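Local coordinates for fatty acid CoA ligase (PDB 6SQ8), which is a two-domain member of the ANL superfamily of AMP-binding enzymes that holds adenosine monophosphate and 1-ethanoyl-9H-pyrido[3,4-b]indole-3-carboxylic acid, at residues C212-A215 against T219-L222; A69-G74 against I155-F160; V78-T83 against R91-A96; C440-V445 against V490-W495; A29-Q34 against A63-L68. One frame throughout, in Å; residues are numbered along the deposited sequence.

How the contacts relate
From the N terminus, contact 5 closes first, bringing helix 28-44 against helix 61-72 across a short excursion that includes strand 52-56. The end of helix 61-72 then opens contact 2, whose long loop returns at strand 155-160; contact 3, a local closure between strand 76-79 and helix 86-95, lies wholly within that loop and touches it through F160. Contact 1 follows in series, a tight turn from helix 205-215 to strand 219-222, and meets contact 5 again in space through L214 and I64. No two loops cross. Contact 4 comes last and belongs to the C-terminal domain, with its centre about 38 Å from that of contact 1.

Contact 1 (C212-A215 against T219-L222); sequences CTLA and TVVL
T213 and V220 owe their meeting to two first torsions. In T213, chi1 of -60° folds OG1 back to the carbonyl O of L209, a hydrogen bond within its own helix, and leaves methyl CG2 trans to the backbone N and extended toward the strand. In V220, chi1 of 173° sets CG2 trans to the carbonyl carbon. The two methyls meet, T213 CG2 lying 3.8 Å from V220 CG2, and the same V220 methyl is equally close to T213 CB, so that it rests alongside the threonine CB-CG2 bond. T213 CG2 also packs on the backbone of the preceding residue, 3.5 Å from T219 O. L214 adds a looser touch, its CG lying 4.3 Å from V220 CG2. The threonine thus does two jobs: its hydroxyl is satisfied by the helix, and its methyl serves the apolar interface. This is the helix-to-second-strand half of a beta-alpha-beta unit made of strand 195-198, helix 205-215 and strand 219-222. Strand 219-222 runs parallel to both 195-198 and 17-20, F196 packs against T213, and I64 of helix 61-72 covers V220 and L214.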
# COMPACT_ATOMS: atom_id res chain seq x y z
N CYS A 212 -0.60 1.31 -14.14
CA CYS A 212 -0.84 2.73 -14.36
C CYS A 212 0.28 3.32 -15.23
O CYS A 212 0.03 4.08 -16.14
CB CYS A 212 -0.92 3.48 -13.04
SG CYS A 212 -2.41 3.07 -12.10
N THR A 213 1.52 2.96 -14.94
CA THR A 213 2.68 3.47 -15.64
C THR A 213 2.63 3.03 -17.11
O THR A 213 2.84 3.86 -18.02
CB THR A 213 3.98 3.03 -14.95
OG1 THR A 213 3.89 3.58 -13.64
CG2 THR A 213 5.23 3.51 -15.65
N LEU A 214 2.33 1.75 -17.34
CA LEU A 214 2.28 1.23 -18.71
C LEU A 214 1.15 1.92 -19.48
O LEU A 214 1.37 2.37 -20.60
CB LEU A 214 2.09 -0.28 -18.67
CG LEU A 214 3.32 -1.10 -18.24
CD1 LEU A 214 2.97 -2.57 -18.09
CD2 LEU A 214 4.44 -0.94 -19.24
N ALA A 215 -0.02 2.03 -18.86
CA ALA A 215 -1.24 2.48 -19.51
C ALA A 215 -1.11 3.92 -19.99
O ALA A 215 -1.81 4.33 -20.92
CB ALA A 215 -2.40 2.34 -18.56
N THR A 219 7.48 4.11 -18.66
CA THR A 219 8.42 3.03 -18.42
C THR A 219 8.47 2.70 -16.93
O THR A 219 8.71 3.58 -16.11
CB THR A 219 9.82 3.44 -18.89
OG1 THR A 219 9.70 3.90 -20.24
CG2 THR A 219 10.82 2.32 -18.79
N VAL A 220 8.26 1.43 -16.58
CA VAL A 220 8.44 0.94 -15.23
C VAL A 220 9.93 0.68 -15.04
O VAL A 220 10.56 0.12 -15.91
CB VAL A 220 7.64 -0.34 -14.97
CG1 VAL A 220 7.97 -0.94 -13.61
CG2 VAL A 220 6.14 -0.12 -15.12
N VAL A 221 10.46 1.09 -13.88
CA VAL A 221 11.84 0.83 -13.47
C VAL A 221 11.77 -0.03 -12.21
O VAL A 221 11.27 0.46 -11.21
CB VAL A 221 12.61 2.13 -13.21
CG1 VAL A 221 14.05 1.85 -12.83
CG2 VAL A 221 12.56 3.09 -14.38
N LEU A 222 12.26 -1.27 -12.27
CA LEU A 222 12.08 -2.25 -11.19
C LEU A 222 13.32 -2.35 -10.32
O LEU A 222 14.44 -2.41 -10.82
CB LEU A 222 11.82 -3.64 -11.78
CG LEU A 222 10.41 -3.91 -12.28
CD1 LEU A 222 10.38 -5.28 -12.92
CD2 LEU A 222 9.39 -3.79 -11.16

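Contact 2 (A69-G74 against I155-F160); sequences AVQAIG and IAVVAF
Q71, in the last turn of helix 61-72, faces A156 on strand 155-160 with their CA atoms 5.8 Å apart. The glutamine carries the contact. Its CG lies beside the backbone N (chi1 -75°) and the chain runs on extended, which carries the amide out to the strand. There NE2 donates to the carbonyl O of A156 at 3.1 Å, nearly straight at the hydrogen (165°). The bond is well placed for the donor, since the acceptor lies almost in the amide plane, but not for the acceptor: NE2 approaches from above the carbonyl plane, 64° out of it, away from the lone pairs. At its other end the amide is held by Q211, whose NE2 donates to Q71 OE1, so both amide ends are engaged and its flip is fixed. Beside the bond, V157 CG2 comes to 3.4 Å from Q71 NE2, and the valine lies slantwise to the glutamine chain. A156 and V157 form a classic beta bulge, both facing H173 of the adjoining antiparallel strand 170-174. Helix 61-72 ends in a Schellman motif, with G74, at positive phi, as C-prime residue and its N bonded to Q71 O. Strand 155-160 leads into the threonine- and glycine-rich P-loop of the ANL family. M178 of helix 175-189 packs on A156 and V157, and the V157 side chain is about 7 Å from the bound 1-ethanoyl-9H-pyrido[3,4-b]indole-3-carboxylic acid.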
# COMPACT_ATOMS: atom_id res chain seq x y z
N ALA A 69 -1.67 -10.70 -18.33
CA ALA A 69 -2.15 -11.89 -19.03
C ALA A 69 -3.31 -12.53 -18.26
O ALA A 69 -4.34 -12.83 -18.84
CB ALA A 69 -1.02 -12.85 -19.26
N VAL A 70 -3.15 -12.72 -16.95
CA VAL A 70 -4.20 -13.29 -16.12
C VAL A 70 -5.49 -12.47 -16.26
O VAL A 70 -6.59 -13.03 -16.25
CB VAL A 70 -3.77 -13.37 -14.65
CG1 VAL A 70 -4.95 -13.63 -13.72
CG2 VAL A 70 -2.67 -14.42 -14.45
N GLN A 71 -5.36 -11.15 -16.34
CA GLN A 71 -6.53 -10.26 -16.39
C GLN A 71 -7.13 -10.28 -17.80
O GLN A 71 -8.35 -10.34 -17.95
CB GLN A 71 -6.14 -8.86 -15.92
CG GLN A 71 -5.96 -8.79 -14.40
CD GLN A 71 -5.35 -7.49 -13.94
OE1 GLN A 71 -4.66 -6.80 -14.69
NE2 GLN A 71 -5.60 -7.13 -12.69
N ALA A 72 -6.28 -10.24 -18.82
CA ALA A 72 -6.67 -10.30 -20.23
C ALA A 72 -7.53 -11.55 -20.51
O ALA A 72 -8.52 -11.45 -21.21
CB ALA A 72 -5.45 -10.29 -21.11
N ILE A 73 -7.17 -12.69 -19.92
CA ILE A 73 -7.88 -13.97 -20.17
C ILE A 73 -9.07 -14.11 -19.22
O ILE A 73 -9.56 -15.22 -18.96
CB ILE A 73 -6.96 -15.21 -20.10
CG1 ILE A 73 -6.56 -15.57 -18.67
CG2 ILE A 73 -5.78 -15.08 -21.04
CD1 ILE A 73 -6.13 -16.98 -18.50
N GLY A 74 -9.56 -12.98 -18.69
CA GLY A 74 -10.80 -12.97 -17.92
C GLY A 74 -10.69 -13.66 -16.57
O GLY A 74 -11.69 -13.97 -15.97
N ILE A 155 -14.17 -9.16 -12.09
CA ILE A 155 -13.12 -9.02 -11.09
C ILE A 155 -11.75 -9.09 -11.76
O ILE A 155 -11.48 -9.98 -12.59
CB ILE A 155 -13.30 -10.08 -9.99
CG1 ILE A 155 -14.70 -10.00 -9.38
CG2 ILE A 155 -12.22 -9.95 -8.92
CD1 ILE A 155 -15.10 -8.62 -8.90
N ALA A 156 -10.88 -8.13 -11.40
CA ALA A 156 -9.53 -8.02 -11.94
C ALA A 156 -8.52 -8.58 -10.94
O ALA A 156 -7.53 -9.19 -11.34
CB ALA A 156 -9.24 -6.57 -12.25
N VAL A 157 -8.77 -8.33 -9.64
CA VAL A 157 -7.83 -8.63 -8.57
C VAL A 157 -8.60 -9.10 -7.34
O VAL A 157 -9.65 -8.54 -7.01
CB VAL A 157 -6.97 -7.41 -8.19
CG1 VAL A 157 -6.08 -7.71 -6.99
CG2 VAL A 157 -6.14 -6.89 -9.36
N VAL A 158 -8.03 -10.11 -6.66
CA VAL A 158 -8.38 -10.40 -5.28
C VAL A 158 -7.08 -10.38 -4.47
O VAL A 158 -6.12 -11.04 -4.82
CB VAL A 158 -9.14 -11.72 -5.10
CG1 VAL A 158 -9.51 -11.95 -3.65
CG2 VAL A 158 -10.39 -11.77 -5.98
N ALA A 159 -7.08 -9.59 -3.40
CA ALA A 159 -5.94 -9.32 -2.57
C ALA A 159 -6.36 -9.50 -1.12
O ALA A 159 -7.41 -8.98 -0.72
CB ALA A 159 -5.47 -7.91 -2.84
N PHE A 160 -5.57 -10.25 -0.34
CA PHE A 160 -5.98 -10.67 0.98
C PHE A 160 -5.43 -9.72 2.06
O PHE A 160 -4.31 -9.31 2.03
CB PHE A 160 -5.61 -12.13 1.22
CG PHE A 160 -6.54 -13.07 0.50
CD1 PHE A 160 -6.33 -13.40 -0.82
CD2 PHE A 160 -7.66 -13.59 1.14
CE1 PHE A 160 -7.19 -14.26 -1.49
CE2 PHE A 160 -8.53 -14.44 0.47
CZ PHE A 160 -8.30 -14.77 -0.85

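Contact 3 (V78-T83 against R91-A96); sequences VGLRPT and RAIAAA
V78 and L80 meet A92, I93 and A96 in a beta-alpha-beta crossover, where the chain leaves edge strand 76-79, forms helix 86-95 and returns as strand 98-103 of the same five-stranded parallel sheet, on the far side of strand 52-56. Two clusters form the interface. At the first, the V78 side chain points at the end of the helix and sets both methyls against A96 CB: CG2 is at 3.7 Å from it, CG1 at 4.2 Å. At the second, the L80 side chain lies across that of I93, the two crossing at about a right angle. The L80 CA-CB bond does not aim at the helix; it is the extended branch (chi2 171°) that brings the methyls there. L80 CD1 then meets I93 CD1 at 4.0 Å, while L80 CD2 sits as close to I93 CG1. The isoleucine is extended too, with chi2 at 175°, so both leucine methyls lie along one side of a straight arm, CD1 toward its tip and CD2 further back. A92 is a looser neighbour, its CB 4.4 Å from L80 CD2. A54 of strand 52-56 touches both L80 and I93, while F160 of strand 155-160 packs on A92 and A96. Polar ties lie at the margins: H76 NE2 bonds to A96 O, and Q89 NE2 to R81 O. Because every contact between the two segments is between aliphatic carbons, without a hydrogen bond, their cohesion rests on burial and close fit, with no polar bond between them to fix their alignment.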
# COMPACT_ATOMS: atom_id res chain seq x y z
N VAL A 78 -4.32 -13.06 -8.17
CA VAL A 78 -4.13 -13.21 -6.73
C VAL A 78 -2.62 -13.21 -6.44
O VAL A 78 -1.98 -14.24 -6.50
CB VAL A 78 -4.79 -14.51 -6.21
CG1 VAL A 78 -4.54 -14.72 -4.72
CG2 VAL A 78 -6.28 -14.54 -6.51
N GLY A 79 -2.08 -12.02 -6.18
CA GLY A 79 -0.67 -11.82 -5.90
C GLY A 79 -0.30 -12.30 -4.50
O GLY A 79 -0.75 -11.74 -3.50
N LEU A 80 0.53 -13.34 -4.44
CA LEU A 80 1.01 -13.89 -3.20
C LEU A 80 2.19 -13.06 -2.69
O LEU A 80 3.27 -13.05 -3.26
CB LEU A 80 1.40 -15.35 -3.42
CG LEU A 80 0.24 -16.27 -3.75
CD1 LEU A 80 0.75 -17.64 -4.17
CD2 LEU A 80 -0.69 -16.39 -2.56
N ARG A 81 1.93 -12.37 -1.57
CA ARG A 81 2.81 -11.41 -0.93
C ARG A 81 4.10 -12.11 -0.50
O ARG A 81 4.04 -13.16 0.13
CB ARG A 81 2.06 -10.83 0.26
CG ARG A 81 2.44 -9.42 0.68
CD ARG A 81 1.32 -8.82 1.50
NE ARG A 81 0.09 -8.73 0.71
CZ ARG A 81 -1.13 -8.80 1.20
NH1 ARG A 81 -1.32 -9.02 2.49
NH2 ARG A 81 -2.16 -8.65 0.39
N PRO A 82 5.30 -11.57 -0.82
CA PRO A 82 6.56 -12.18 -0.36
C PRO A 82 6.79 -12.17 1.16
O PRO A 82 7.38 -13.12 1.69
CB PRO A 82 7.64 -11.35 -1.07
CG PRO A 82 6.97 -10.04 -1.36
CD PRO A 82 5.52 -10.37 -1.63
N THR A 83 6.30 -11.14 1.86
CA THR A 83 6.47 -11.01 3.32
C THR A 83 5.52 -11.95 4.10
O THR A 83 5.71 -12.16 5.29
CB THR A 83 6.24 -9.58 3.82
OG1 THR A 83 5.02 -9.12 3.23
CG2 THR A 83 7.37 -8.63 3.45
N ARG A 91 -3.74 -20.35 2.66
CA ARG A 91 -5.17 -20.08 2.91
C ARG A 91 -5.72 -19.19 1.78
O ARG A 91 -6.84 -19.40 1.31
CB ARG A 91 -5.37 -19.45 4.30
N ALA A 92 -4.90 -18.23 1.32
CA ALA A 92 -5.28 -17.29 0.27
C ALA A 92 -5.55 -18.03 -1.04
O ALA A 92 -6.51 -17.72 -1.74
CB ALA A 92 -4.21 -16.25 0.08
N ILE A 93 -4.71 -19.01 -1.36
CA ILE A 93 -4.85 -19.74 -2.62
C ILE A 93 -6.22 -20.44 -2.63
O ILE A 93 -6.93 -20.38 -3.63
CB ILE A 93 -3.68 -20.73 -2.82
CG1 ILE A 93 -2.34 -20.00 -2.91
CG2 ILE A 93 -3.93 -21.59 -4.04
CD1 ILE A 93 -1.14 -20.92 -2.99
N ALA A 94 -6.58 -21.07 -1.51
CA ALA A 94 -7.82 -21.85 -1.37
C ALA A 94 -9.04 -20.94 -1.47
O ALA A 94 -9.96 -21.20 -2.25
CB ALA A 94 -7.81 -22.60 -0.06
N ALA A 95 -9.02 -19.86 -0.68
CA ALA A 95 -10.17 -18.97 -0.49
C ALA A 95 -10.48 -18.19 -1.77
O ALA A 95 -11.61 -17.76 -1.96
CB ALA A 95 -9.90 -18.03 0.66
N ALA A 96 -9.48 -18.01 -2.64
CA ALA A 96 -9.62 -17.16 -3.83
C ALA A 96 -10.16 -17.95 -5.02
O ALA A 96 -10.37 -17.36 -6.09
CB ALA A 96 -8.29 -16.53 -4.18

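Contact 4 (C440-V445 against V490-W495); sequences CAAVVV and VKVRTW
A442 and the pair V492 and W495 supply the apolar part of this contact, which is small and centred on one methyl. A442 CB points from the strand to the helix and is met there by V492 CG1 at 4.1 Å and by W495 CZ3 at 4.0 Å. The valine presents CG1 because that methyl lies opposite its backbone N (chi1 170°). The indole offers its edge: the alanine methyl stands near the ring plane, beside the six-membered ring, and does not lie over a face. One face of the indole is turned instead to its own helix, with K491 O 3.6 Å and V492 CA 3.9 Å above the ring plane, both offset toward the rim. The ring is therefore folded back over the last turn while its far corner reaches the strand. Strand 438-445 is the middle strand of the mixed three-stranded sheet of the C-terminal domain, between 422-432 and 472-475, and helix 489-494 packs on one side of it; V428 of strand 422-432 also touches V492, and P480 touches W495. This helix closely follows K486, which lines the pocket of 1-ethanoyl-9H-pyrido[3,4-b]indole-3-carboxylic acid. Hydrogen bonds run within the helical segment and not across the contact. T494 OG1 donates to K491 O at 2.7 Å, in the carbonyl plane and on a lone pair, and T494 N reaches the same oxygen at 2.9 Å. Of the charged groups, R493 forms a salt bridge through NH2 with D398.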
# COMPACT_ATOMS: atom_id res chain seq x y z
N CYS A 440 0.27 4.05 27.21
CA CYS A 440 1.65 3.56 27.20
C CYS A 440 2.33 3.97 25.90
O CYS A 440 1.69 4.01 24.88
CB CYS A 440 1.70 2.04 27.33
SG CYS A 440 0.92 1.47 28.86
N ALA A 441 3.62 4.26 25.94
CA ALA A 441 4.33 4.72 24.77
C ALA A 441 5.64 3.97 24.65
O ALA A 441 6.46 3.99 25.55
CB ALA A 441 4.57 6.20 24.86
N ALA A 442 5.80 3.28 23.52
CA ALA A 442 7.07 2.77 23.07
C ALA A 442 7.70 3.83 22.17
O ALA A 442 7.07 4.28 21.22
CB ALA A 442 6.86 1.49 22.32
N VAL A 443 8.95 4.19 22.46
CA VAL A 443 9.60 5.30 21.83
C VAL A 443 10.93 4.83 21.27
O VAL A 443 11.67 4.15 21.92
CB VAL A 443 9.79 6.45 22.83
CG1 VAL A 443 10.77 7.49 22.33
CG2 VAL A 443 8.44 7.10 23.16
N VAL A 444 11.20 5.20 20.02
CA VAL A 444 12.48 5.03 19.40
C VAL A 444 13.22 6.37 19.45
O VAL A 444 12.77 7.41 19.00
CB VAL A 444 12.36 4.53 17.96
CG1 VAL A 444 13.72 4.29 17.34
CG2 VAL A 444 11.52 3.26 17.90
N VAL A 445 14.41 6.28 20.00
CA VAL A 445 15.24 7.37 20.35
C VAL A 445 16.15 7.63 19.15
O VAL A 445 16.41 6.71 18.39
CB VAL A 445 15.98 6.96 21.63
CG1 VAL A 445 17.49 7.15 21.55
CG2 VAL A 445 15.36 7.62 22.84
N VAL A 490 -0.66 -4.40 18.09
CA VAL A 490 -1.10 -5.47 18.99
C VAL A 490 0.15 -6.01 19.71
O VAL A 490 0.07 -6.35 20.89
CB VAL A 490 -1.93 -6.60 18.33
CG1 VAL A 490 -2.85 -6.06 17.24
CG2 VAL A 490 -1.08 -7.76 17.80
N LYS A 491 1.29 -6.06 19.00
CA LYS A 491 2.54 -6.50 19.61
C LYS A 491 2.93 -5.51 20.72
O LYS A 491 3.21 -5.92 21.84
CB LYS A 491 3.64 -6.65 18.56
CG LYS A 491 4.90 -7.37 19.05
CD LYS A 491 5.70 -7.99 17.92
CE LYS A 491 6.90 -8.77 18.42
N VAL A 492 2.91 -4.21 20.41
CA VAL A 492 3.29 -3.17 21.37
C VAL A 492 2.40 -3.29 22.61
O VAL A 492 2.87 -3.17 23.73
CB VAL A 492 3.25 -1.77 20.74
CG1 VAL A 492 3.40 -0.67 21.77
CG2 VAL A 492 4.31 -1.60 19.67
N ARG A 493 1.12 -3.55 22.40
CA ARG A 493 0.14 -3.69 23.48
C ARG A 493 0.57 -4.81 24.44
O ARG A 493 0.40 -4.67 25.65
CB ARG A 493 -1.26 -3.95 22.92
CG ARG A 493 -2.32 -2.97 23.39
CD ARG A 493 -3.61 -3.07 22.61
NE ARG A 493 -3.78 -2.05 21.58
CZ ARG A 493 -3.96 -2.29 20.28
NH1 ARG A 493 -3.89 -3.53 19.82
NH2 ARG A 493 -4.19 -1.29 19.44
N THR A 494 1.15 -5.89 23.92
CA THR A 494 1.54 -7.06 24.75
C THR A 494 2.72 -6.72 25.67
O THR A 494 2.89 -7.33 26.73
CB THR A 494 1.91 -8.31 23.93
OG1 THR A 494 3.21 -8.15 23.38
CG2 THR A 494 0.93 -8.63 22.82
N TRP A 495 3.56 -5.76 25.25
CA TRP A 495 4.72 -5.34 26.01
C TRP A 495 4.32 -4.71 27.35
O TRP A 495 5.16 -4.63 28.23
CB TRP A 495 5.57 -4.34 25.21
CG TRP A 495 6.21 -4.89 23.98
CD1 TRP A 495 6.34 -6.20 23.63
CD2 TRP A 495 6.86 -4.13 22.95
NE1 TRP A 495 7.00 -6.30 22.43
CE2 TRP A 495 7.35 -5.05 22.00
CE3 TRP A 495 7.07 -2.76 22.73
CZ2 TRP A 495 8.03 -4.64 20.84
CZ3 TRP A 495 7.74 -2.37 21.59
CH2 TRP A 495 8.21 -3.30 20.66

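Contact 5 (A29-Q34 against A63-L68); sequences ARLRHQ and AIALRL
L31 and Q34, one turn apart on helix 28-44, flank the single methyl of A65 on helix 61-72. The leucine comes over the alanine with one branch: CD1 is 3.6 Å from A65 CB and 4.0 Å from A65 CA, so it rests on the small side chain and the backbone beneath. Its CB does not aim at the other helix; CG set opposite the backbone N (chi1 172°), followed by a turn at chi2 of 61°, carries CD1 there. Q34 takes a different approach. Its CB points toward the partner helix and stands 4.1 Å from A65 CB, but the chain then bends at chi2 (-87°), and none of its later atoms touches the partner segment. The methyl of A65 points at helix 28-44, between these two neighbours. Alanine at such a point illustrates a common principle of helix packing, that a small residue lets backbones come close: the CA atoms of Q34 and A65 are 6.2 Å apart. The two helices lie in the N-terminal part of the AMP-binding domain, joined through strand 52-56. No hydrogen bond links the segments. L214 of helix 205-215 packs against L31, and Q211 of that same helix touches L68, which also meets V10 and M11 of helix 5-13. W61 and R62, in the first turn of helix 61-72, lie against Q34.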
# COMPACT_ATOMS: atom_id res chain seq x y z
N ALA A 29 7.25 -3.77 -27.49
CA ALA A 29 7.10 -4.90 -28.39
C ALA A 29 7.29 -6.20 -27.60
O ALA A 29 6.43 -7.08 -27.62
CB ALA A 29 8.10 -4.82 -29.52
N ARG A 30 8.40 -6.27 -26.87
CA ARG A 30 8.79 -7.51 -26.27
C ARG A 30 7.85 -7.87 -25.11
O ARG A 30 7.59 -9.05 -24.86
CB ARG A 30 10.24 -7.44 -25.82
CG ARG A 30 10.77 -8.79 -25.36
CD ARG A 30 12.28 -8.75 -25.22
NE ARG A 30 12.74 -9.80 -24.33
CZ ARG A 30 13.73 -9.66 -23.46
NH1 ARG A 30 14.36 -8.48 -23.34
NH2 ARG A 30 14.11 -10.70 -22.74
N LEU A 31 7.35 -6.85 -24.40
CA LEU A 31 6.44 -7.09 -23.28
C LEU A 31 5.08 -7.54 -23.82
O LEU A 31 4.47 -8.49 -23.29
CB LEU A 31 6.32 -5.82 -22.44
CG LEU A 31 5.25 -5.86 -21.34
CD1 LEU A 31 5.53 -6.95 -20.32
CD2 LEU A 31 5.13 -4.50 -20.66
N ARG A 32 4.60 -6.84 -24.86
CA ARG A 32 3.33 -7.18 -25.52
C ARG A 32 3.37 -8.66 -25.92
O ARG A 32 2.44 -9.42 -25.60
CB ARG A 32 3.09 -6.29 -26.74
CG ARG A 32 2.63 -4.87 -26.43
CD ARG A 32 2.84 -3.99 -27.66
NE ARG A 32 2.46 -2.59 -27.48
CZ ARG A 32 1.21 -2.17 -27.30
NH1 ARG A 32 0.21 -3.04 -27.34
NH2 ARG A 32 0.96 -0.89 -27.03
N HIS A 33 4.48 -9.05 -26.57
CA HIS A 33 4.72 -10.41 -27.00
C HIS A 33 4.57 -11.39 -25.81
O HIS A 33 3.93 -12.44 -25.93
CB HIS A 33 6.09 -10.52 -27.70
CG HIS A 33 6.43 -11.92 -28.11
ND1 HIS A 33 7.01 -12.84 -27.24
CD2 HIS A 33 6.26 -12.57 -29.29
CE1 HIS A 33 7.18 -13.99 -27.87
NE2 HIS A 33 6.72 -13.85 -29.12
N GLN A 34 5.16 -11.04 -24.66
CA GLN A 34 5.14 -11.92 -23.48
C GLN A 34 3.73 -12.08 -22.92
O GLN A 34 3.38 -13.13 -22.40
CB GLN A 34 6.10 -11.41 -22.41
CG GLN A 34 7.36 -12.25 -22.36
CD GLN A 34 7.23 -13.45 -21.45
OE1 GLN A 34 6.39 -13.50 -20.56
NE2 GLN A 34 8.08 -14.43 -21.66
N ALA A 63 6.76 -10.72 -14.43
CA ALA A 63 5.65 -10.75 -13.49
C ALA A 63 4.62 -9.66 -13.81
O ALA A 63 3.43 -9.78 -13.45
CB ALA A 63 6.16 -10.63 -12.07
N ILE A 64 5.09 -8.58 -14.45
CA ILE A 64 4.26 -7.49 -14.94
C ILE A 64 3.33 -8.04 -16.04
O ILE A 64 2.09 -7.78 -16.01
CB ILE A 64 5.12 -6.31 -15.43
CG1 ILE A 64 5.85 -5.62 -14.28
CG2 ILE A 64 4.29 -5.31 -16.22
CD1 ILE A 64 6.73 -4.48 -14.70
N ALA A 65 3.94 -8.78 -16.99
CA ALA A 65 3.26 -9.45 -18.09
C ALA A 65 2.26 -10.47 -17.55
O ALA A 65 1.17 -10.60 -18.10
CB ALA A 65 4.28 -10.11 -18.99
N LEU A 66 2.64 -11.20 -16.50
CA LEU A 66 1.82 -12.29 -16.00
C LEU A 66 0.48 -11.73 -15.51
O LEU A 66 -0.57 -12.29 -15.79
CB LEU A 66 2.55 -13.06 -14.90
CG LEU A 66 1.73 -14.16 -14.20
CD1 LEU A 66 1.29 -15.20 -15.21
CD2 LEU A 66 2.50 -14.83 -13.08
N ARG A 67 0.53 -10.63 -14.75
CA ARG A 67 -0.69 -10.06 -14.14
C ARG A 67 -1.65 -9.65 -15.26
O ARG A 67 -2.85 -9.95 -15.22
CB ARG A 67 -0.34 -8.87 -13.24
CG ARG A 67 -1.51 -8.28 -12.45
CD ARG A 67 -1.19 -6.86 -12.00
NE ARG A 67 -1.88 -6.40 -10.79
CZ ARG A 67 -1.32 -6.31 -9.59
NH1 ARG A 67 -0.14 -6.86 -9.38
NH2 ARG A 67 -1.94 -5.67 -8.61
N LEU A 68 -1.07 -8.99 -16.27
CA LEU A 68 -1.80 -8.45 -17.37
C LEU A 68 -2.42 -9.60 -18.17
O LEU A 68 -3.57 -9.51 -18.60
CB LEU A 68 -0.81 -7.62 -18.20
CG LEU A 68 -1.40 -6.61 -19.17
CD1 LEU A 68 -2.63 -5.93 -18.60
CD2 LEU A 68 -0.36 -5.59 -19.56